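Side-chain contacts in octaprenyl Pyrophosphate Synthase (Helicobacter pylori, PDB 3TC1), which probably condenses isopentenyl diphosphate units onto an allylic diphosphate to build the long-chain octaprenyl diphosphate: residues A45-N48 with E49-A53; E261-Q265 with Y266-E270. All coordinates share one frame; numbering follows the deposited sequence.

Contact 1: residues A45-N48 with E49-A53; sequences ALLN and EKTDA
T51 and N48 grip each other twice across a type I beta turn that runs from N48 to T51. The backbone N of N48 donates to the hydroxyl oxygen OG1 of T51 at 3.0 Å, with an N-H...O angle of 145°, a somewhat bent bond. In return the backbone N of T51 donates to N48 O at 3.3 Å, the longer of the two and the bond that closes the turn; T51 N stands well above the carbonyl plane of N48, 71° out of it, and does not lie on a lone pair. The T51 hydroxyl can reach back because its OG1 sits beside its own backbone N and opposite the carbonyl carbon (chi1 -60°), which swings the oxygen to N48 and puts the methyl CG2 opposite the backbone N, where L47 CD2 meets it. OG1 also lies 3.6 Å from N48 CB, so the start of the asparagine side chain packs against the hydroxyl, while the amide end leads away from the turn and the side chain touches K180.

Outward from these two bonds, L47 adds a methyl contact. Its CD2 comes to 4.0 Å from T51 OG1 and 4.1 Å from T51 CG2, the two side chains crossing at about a right angle, and the leucine goes on to pack against L56 and A59 of helix 53-80 and against L178. At the corner of the turn E49 and K50 point their chain ends outward; the glutamate is poorly ordered. Just beyond, D52 is the N-cap of helix 53-80, its OD2 accepting from L55 N. The chemistry implies that one threonine, using both backbone N-H and side-chain oxygen, ties the turn to the residue that opens it, probably helping to hold the connection between helix 38-44 and helix 53-80 in this turn.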
ATOM      1  N   ALA B  45       0.704  -4.595 -27.054  1.00 21.51           N
ATOM      2  CA  ALA B  45       0.997  -5.471 -28.186  1.00 22.63           C
ATOM      3  C   ALA B  45      -0.139  -6.418 -28.543  1.00 23.85           C
ATOM      4  O   ALA B  45      -0.125  -7.031 -29.615  1.00 21.36           O
ATOM      5  CB  ALA B  45       2.267  -6.274 -27.907  1.00 19.91           C
ATOM      6  N   LEU B  46      -1.116  -6.551 -27.649  1.00 20.60           N
ATOM      7  CA  LEU B  46      -2.249  -7.434 -27.900  1.00 22.12           C
ATOM      8  C   LEU B  46      -3.369  -6.740 -28.666  1.00 23.32           C
ATOM      9  O   LEU B  46      -4.276  -7.397 -29.175  1.00 24.98           O
ATOM     10  CB  LEU B  46      -2.797  -8.000 -26.584  1.00 22.37           C
ATOM     11  CG  LEU B  46      -2.013  -9.181 -25.997  1.00 24.02           C
ATOM     12  CD1 LEU B  46      -0.599  -8.741 -25.645  1.00 24.66           C
ATOM     13  CD2 LEU B  46      -2.728  -9.713 -24.764  1.00 23.97           C
ATOM     14  N   LEU B  47      -3.308  -5.414 -28.742  1.00 22.80           N
ATOM     15  CA  LEU B  47      -4.325  -4.646 -29.447  1.00 24.74           C
ATOM     16  C   LEU B  47      -4.339  -4.952 -30.942  1.00 28.01           C
ATOM     17  O   LEU B  47      -3.298  -5.244 -31.534  1.00 25.57           O
ATOM     18  CB  LEU B  47      -4.097  -3.148 -29.236  1.00 24.80           C
ATOM     19  CG  LEU B  47      -4.398  -2.598 -27.839  1.00 25.13           C
ATOM     20  CD1 LEU B  47      -3.877  -1.169 -27.722  1.00 23.39           C
ATOM     21  CD2 LEU B  47      -5.899  -2.650 -27.584  1.00 22.02           C
ATOM     22  N   ASN B  48      -5.530  -4.899 -31.538  1.00 36.17           N
ATOM     23  CA  ASN B  48      -5.705  -5.142 -32.970  1.00 39.95           C
ATOM     24  C   ASN B  48      -5.784  -3.809 -33.693  1.00 41.46           C
ATOM     25  O   ASN B  48      -6.072  -2.776 -33.085  1.00 40.37           O
ATOM     26  CB  ASN B  48      -7.007  -5.899 -33.259  1.00 49.84           C
ATOM     27  CG  ASN B  48      -6.932  -7.362 -32.902  1.00 52.40           C
ATOM     28  OD1 ASN B  48      -5.946  -8.035 -33.195  1.00 54.91           O
ATOM     29  ND2 ASN B  48      -7.990  -7.875 -32.283  1.00 53.18           N
ATOM     30  N   GLU B  49      -5.546  -3.840 -35.000  1.00 54.37           N
ATOM     31  CA  GLU B  49      -5.621  -2.634 -35.813  1.00 55.16           C
ATOM     32  C   GLU B  49      -7.011  -2.024 -35.668  1.00 53.69           C
ATOM     33  O   GLU B  49      -7.159  -0.811 -35.516  1.00 55.12           O
ATOM     34  CB  GLU B  49      -5.373  -2.966 -37.292  1.00 79.05           C
ATOM     35  CG  GLU B  49      -5.573  -1.779 -38.238  1.00 83.74           C
ATOM     36  CD  GLU B  49      -5.352  -2.135 -39.701  1.00 86.34           C
ATOM     37  OE1 GLU B  49      -6.328  -2.506 -40.390  1.00 88.19           O
ATOM     38  OE2 GLU B  49      -4.192  -2.049 -40.157  1.00 88.01           O
ATOM     39  N   LYS B  50      -8.023  -2.888 -35.696  1.00 40.21           N
ATOM     40  CA  LYS B  50      -9.423  -2.472 -35.618  1.00 37.46           C
ATOM     41  C   LYS B  50     -10.087  -2.430 -34.248  1.00 33.74           C
ATOM     42  O   LYS B  50     -11.316  -2.481 -34.163  1.00 33.23           O
ATOM     43  CB  LYS B  50     -10.273  -3.369 -36.516  1.00 58.42           C
ATOM     44  CG  LYS B  50      -9.847  -3.369 -37.957  1.00 63.41           C
ATOM     45  CD  LYS B  50     -10.417  -4.573 -38.670  1.00 67.25           C
ATOM     46  CE  LYS B  50      -9.431  -5.080 -39.705  1.00 70.04           C
ATOM     47  NZ  LYS B  50      -9.942  -6.275 -40.421  1.00 71.53           N
ATOM     48  N   THR B  51      -9.311  -2.340 -33.176  1.00 26.92           N
ATOM     49  CA  THR B  51      -9.923  -2.290 -31.851  1.00 20.91           C
ATOM     50  C   THR B  51     -10.775  -1.029 -31.768  1.00 18.15           C
ATOM     51  O   THR B  51     -10.292   0.061 -32.053  1.00 17.45           O
ATOM     52  CB  THR B  51      -8.851  -2.271 -30.742  1.00 20.72           C
ATOM     53  OG1 THR B  51      -8.058  -3.463 -30.827  1.00 17.78           O
ATOM     54  CG2 THR B  51      -9.512  -2.208 -29.369  1.00 18.29           C
ATOM     55  N   ASP B  52     -12.043  -1.165 -31.392  1.00 17.37           N
ATOM     56  CA  ASP B  52     -12.898   0.015 -31.324  1.00 17.42           C
ATOM     57  C   ASP B  52     -12.415   1.001 -30.258  1.00 17.56           C
ATOM     58  O   ASP B  52     -11.791   0.614 -29.262  1.00 15.92           O
ATOM     59  CB  ASP B  52     -14.368  -0.372 -31.095  1.00 19.51           C
ATOM     60  CG  ASP B  52     -14.630  -0.922 -29.707  1.00 20.45           C
ATOM     61  OD1 ASP B  52     -14.642  -2.165 -29.538  1.00 22.47           O
ATOM     62  OD2 ASP B  52     -14.822  -0.103 -28.786  1.00 18.22           O
ATOM     63  N   ALA B  53     -12.701   2.277 -30.483  1.00 20.23           N
ATOM     64  CA  ALA B  53     -12.274   3.347 -29.586  1.00 20.14           C
ATOM     65  C   ALA B  53     -12.675   3.180 -28.121  1.00 20.57           C
ATOM     66  O   ALA B  53     -11.913   3.539 -27.226  1.00 21.12           O
ATOM     67  CB  ALA B  53     -12.778   4.692 -30.110  1.00 16.83           C
TER

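Contact 2: residues E261-Q265 with Y266-E270; sequences EKFKQ and YGIIE
Q265 lays its side chain along Y266, the two pointing the same way from the last residue of helix 253-265 and the one just after it. Starting at CB, the glutamine lies 4.0 Å from Y266 CD2. CG, set opposite the backbone N (chi1 178°), then comes over one face of the tyrosine ring, 3.9 Å from its centroid and 18° off the normal, a CH-pi contact displaced toward the rim. The extended chain carries CD to 3.5 Å from Y266 CE2, and the amide stacks on the ring with only 15° between the planes. At the tip, NE2 is near the tyrosine hydroxyl, though poorly angled for a bond, while OE1 accepts from K262 NZ at 2.7 Å, in the carbonyl plane and on a lone pair. That lysine also forms a salt bridge with D240, and the bond to OE1 favours this rotation of the amide, which lies nearly parallel to the ring.

On another side of the helix end, F263 is buried: its CD1 meets I268 CB at 3.7 Å, and its CB meets I269 CD1 more loosely. The phenyl also packs edge-to-face with Y229 and touches I205, joining this corner to helices 227-233 and 182-205.

The backbone itself makes the turn. I268 N donates to F263 O at 2.8 Å and G267 N to K264 O at 3.1 Å, with G267 at positive phi as the C-prime residue. This is a Schellman motif, completed by the apolar contact of F263 (C3) with I268 (C-double-prime), ending helix 253-265 as helix 268-286 begins.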
ATOM      1  N   GLU B 261      36.132 -12.493 -11.261  1.00 15.30           N
ATOM      2  CA  GLU B 261      37.083 -13.532 -11.650  1.00 14.22           C
ATOM      3  C   GLU B 261      36.480 -14.910 -11.429  1.00 12.29           C
ATOM      4  O   GLU B 261      36.670 -15.811 -12.242  1.00 14.44           O
ATOM      5  CB  GLU B 261      38.377 -13.422 -10.842  1.00 17.96           C
ATOM      6  CG  GLU B 261      39.099 -12.100 -10.995  1.00 23.79           C
ATOM      7  CD  GLU B 261      40.443 -12.099 -10.301  1.00 26.40           C
ATOM      8  OE1 GLU B 261      40.597 -12.816  -9.291  1.00 28.12           O
ATOM      9  OE2 GLU B 261      41.347 -11.373 -10.761  1.00 31.91           O
ATOM     10  N   LYS B 262      35.750 -15.066 -10.328  1.00 14.34           N
ATOM     11  CA  LYS B 262      35.130 -16.343 -10.005  1.00 13.69           C
ATOM     12  C   LYS B 262      34.008 -16.698 -10.978  1.00 13.11           C
ATOM     13  O   LYS B 262      33.859 -17.862 -11.343  1.00 13.99           O
ATOM     14  CB  LYS B 262      34.625 -16.337  -8.560  1.00 13.28           C
ATOM     15  CG  LYS B 262      35.754 -16.402  -7.523  1.00 13.06           C
ATOM     16  CD  LYS B 262      36.557 -17.697  -7.669  1.00 14.34           C
ATOM     17  CE  LYS B 262      37.945 -17.574  -7.054  1.00 14.86           C
ATOM     18  NZ  LYS B 262      38.770 -18.796  -7.274  1.00 18.13           N
ATOM     19  N   PHE B 263      33.224 -15.708 -11.403  1.00 13.75           N
ATOM     20  CA  PHE B 263      32.156 -15.974 -12.367  1.00 14.04           C
ATOM     21  C   PHE B 263      32.800 -16.467 -13.665  1.00 15.96           C
ATOM     22  O   PHE B 263      32.318 -17.404 -14.293  1.00 15.51           O
ATOM     23  CB  PHE B 263      31.345 -14.708 -12.673  1.00 13.79           C
ATOM     24  CG  PHE B 263      30.431 -14.269 -11.552  1.00 14.85           C
ATOM     25  CD1 PHE B 263      29.824 -15.201 -10.714  1.00 11.79           C
ATOM     26  CD2 PHE B 263      30.130 -12.918 -11.379  1.00 15.08           C
ATOM     27  CE1 PHE B 263      28.924 -14.795  -9.715  1.00 15.42           C
ATOM     28  CE2 PHE B 263      29.229 -12.499 -10.383  1.00 15.15           C
ATOM     29  CZ  PHE B 263      28.627 -13.439  -9.553  1.00 13.43           C
ATOM     30  N   LYS B 264      33.887 -15.813 -14.071  1.00 15.57           N
ATOM     31  CA  LYS B 264      34.602 -16.197 -15.289  1.00 16.41           C
ATOM     32  C   LYS B 264      35.183 -17.597 -15.141  1.00 15.61           C
ATOM     33  O   LYS B 264      35.054 -18.440 -16.034  1.00 14.62           O
ATOM     34  CB  LYS B 264      35.741 -15.213 -15.580  1.00 16.72           C
ATOM     35  CG  LYS B 264      35.303 -13.851 -16.102  1.00 19.47           C
ATOM     36  CD  LYS B 264      36.521 -12.958 -16.317  1.00 27.47           C
ATOM     37  CE  LYS B 264      36.132 -11.547 -16.747  1.00 30.07           C
ATOM     38  NZ  LYS B 264      35.523 -11.511 -18.105  1.00 33.26           N
ATOM     39  N   GLN B 265      35.822 -17.836 -13.998  1.00 11.97           N
ATOM     40  CA  GLN B 265      36.438 -19.122 -13.721  1.00 13.40           C
ATOM     41  C   GLN B 265      35.498 -20.309 -13.916  1.00 14.04           C
ATOM     42  O   GLN B 265      35.906 -21.365 -14.415  1.00 11.72           O
ATOM     43  CB  GLN B 265      36.983 -19.141 -12.293  1.00 13.74           C
ATOM     44  CG  GLN B 265      37.619 -20.467 -11.892  1.00 15.07           C
ATOM     45  CD  GLN B 265      38.216 -20.423 -10.497  1.00 15.65           C
ATOM     46  OE1 GLN B 265      38.159 -19.401  -9.819  1.00 16.76           O
ATOM     47  NE2 GLN B 265      38.792 -21.536 -10.063  1.00 16.62           N
ATOM     48  N   TYR B 266      34.240 -20.145 -13.525  1.00 16.08           N
ATOM     49  CA  TYR B 266      33.294 -21.237 -13.648  1.00 16.10           C
ATOM     50  C   TYR B 266      32.218 -21.021 -14.708  1.00 17.78           C
ATOM     51  O   TYR B 266      31.192 -21.697 -14.704  1.00 19.16           O
ATOM     52  CB  TYR B 266      32.674 -21.523 -12.274  1.00 17.02           C
ATOM     53  CG  TYR B 266      33.685 -22.042 -11.267  1.00 16.32           C
ATOM     54  CD1 TYR B 266      34.154 -23.356 -11.334  1.00 18.28           C
ATOM     55  CD2 TYR B 266      34.194 -21.217 -10.260  1.00 18.76           C
ATOM     56  CE1 TYR B 266      35.102 -23.833 -10.425  1.00 19.37           C
ATOM     57  CE2 TYR B 266      35.143 -21.685  -9.348  1.00 17.54           C
ATOM     58  CZ  TYR B 266      35.591 -22.994  -9.436  1.00 19.93           C
ATOM     59  OH  TYR B 266      36.526 -23.467  -8.536  1.00 21.93           O
ATOM     60  N   GLY B 267      32.471 -20.094 -15.626  1.00 16.21           N
ATOM     61  CA  GLY B 267      31.529 -19.822 -16.700  1.00 18.05           C
ATOM     62  C   GLY B 267      30.116 -19.538 -16.225  1.00 17.48           C
ATOM     63  O   GLY B 267      29.141 -19.982 -16.836  1.00 16.27           O
ATOM     64  N   ILE B 268      30.000 -18.784 -15.140  1.00 16.84           N
ATOM     65  CA  ILE B 268      28.696 -18.469 -14.569  1.00 14.33           C
ATOM     66  C   ILE B 268      27.856 -17.550 -15.449  1.00 16.94           C
ATOM     67  O   ILE B 268      26.632 -17.670 -15.488  1.00 17.24           O
ATOM     68  CB  ILE B 268      28.866 -17.831 -13.171  1.00 14.35           C
ATOM     69  CG1 ILE B 268      29.660 -18.779 -12.269  1.00 11.82           C
ATOM     70  CG2 ILE B 268      27.505 -17.523 -12.554  1.00 13.13           C
ATOM     71  CD1 ILE B 268      29.031 -20.182 -12.111  1.00 11.96           C
ATOM     72  N   ILE B 269      28.503 -16.631 -16.162  1.00 15.34           N
ATOM     73  CA  ILE B 269      27.754 -15.708 -17.000  1.00 17.01           C
ATOM     74  C   ILE B 269      26.971 -16.458 -18.076  1.00 17.50           C
ATOM     75  O   ILE B 269      25.772 -16.226 -18.257  1.00 15.70           O
ATOM     76  CB  ILE B 269      28.679 -14.664 -17.675  1.00 13.92           C
ATOM     77  CG1 ILE B 269      29.525 -13.944 -16.621  1.00 18.29           C
ATOM     78  CG2 ILE B 269      27.843 -13.673 -18.479  1.00 15.18           C
ATOM     79  CD1 ILE B 269      28.734 -13.228 -15.551  1.00 19.39           C
ATOM     80  N   GLU B 270      27.639 -17.361 -18.785  1.00 14.27           N
ATOM     81  CA  GLU B 270      26.957 -18.119 -19.827  1.00 16.88           C
ATOM     82  C   GLU B 270      25.923 -19.061 -19.216  1.00 16.13           C
ATOM     83  O   GLU B 270      24.850 -19.256 -19.779  1.00 14.67           O
ATOM     84  CB  GLU B 270      27.957 -18.919 -20.673  1.00 40.90           C
ATOM     85  CG  GLU B 270      27.307 -19.920 -21.637  1.00 48.53           C
ATOM     86  CD  GLU B 270      26.624 -19.270 -22.835  1.00 55.62           C
ATOM     87  OE1 GLU B 270      25.824 -18.328 -22.642  1.00 60.13           O
ATOM     88  OE2 GLU B 270      26.884 -19.717 -23.973  1.00 58.93           O
TER

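The two contacts lie on opposite sides of the chain's centre, with their own centres 45 Å apart and nearest atoms about 27 Å apart. Contact 1 comes first along the chain, in the loop joining helix 38-44 to helix 53-80; contact 2 follows much later, where helix 253-265 gives way to helix 268-286. They share no helix, yet both are connections between successive helices of an all-helical prenyl synthase fold. Neither touches the other subunit of the dimeric assembly, and the bound magnesium ion is about 13 Å from the side chain of F263. Two different local devices, a beta turn ahead of an N-cap and a Schellman motif, redirect the chain between helices at distant ends of the subunit.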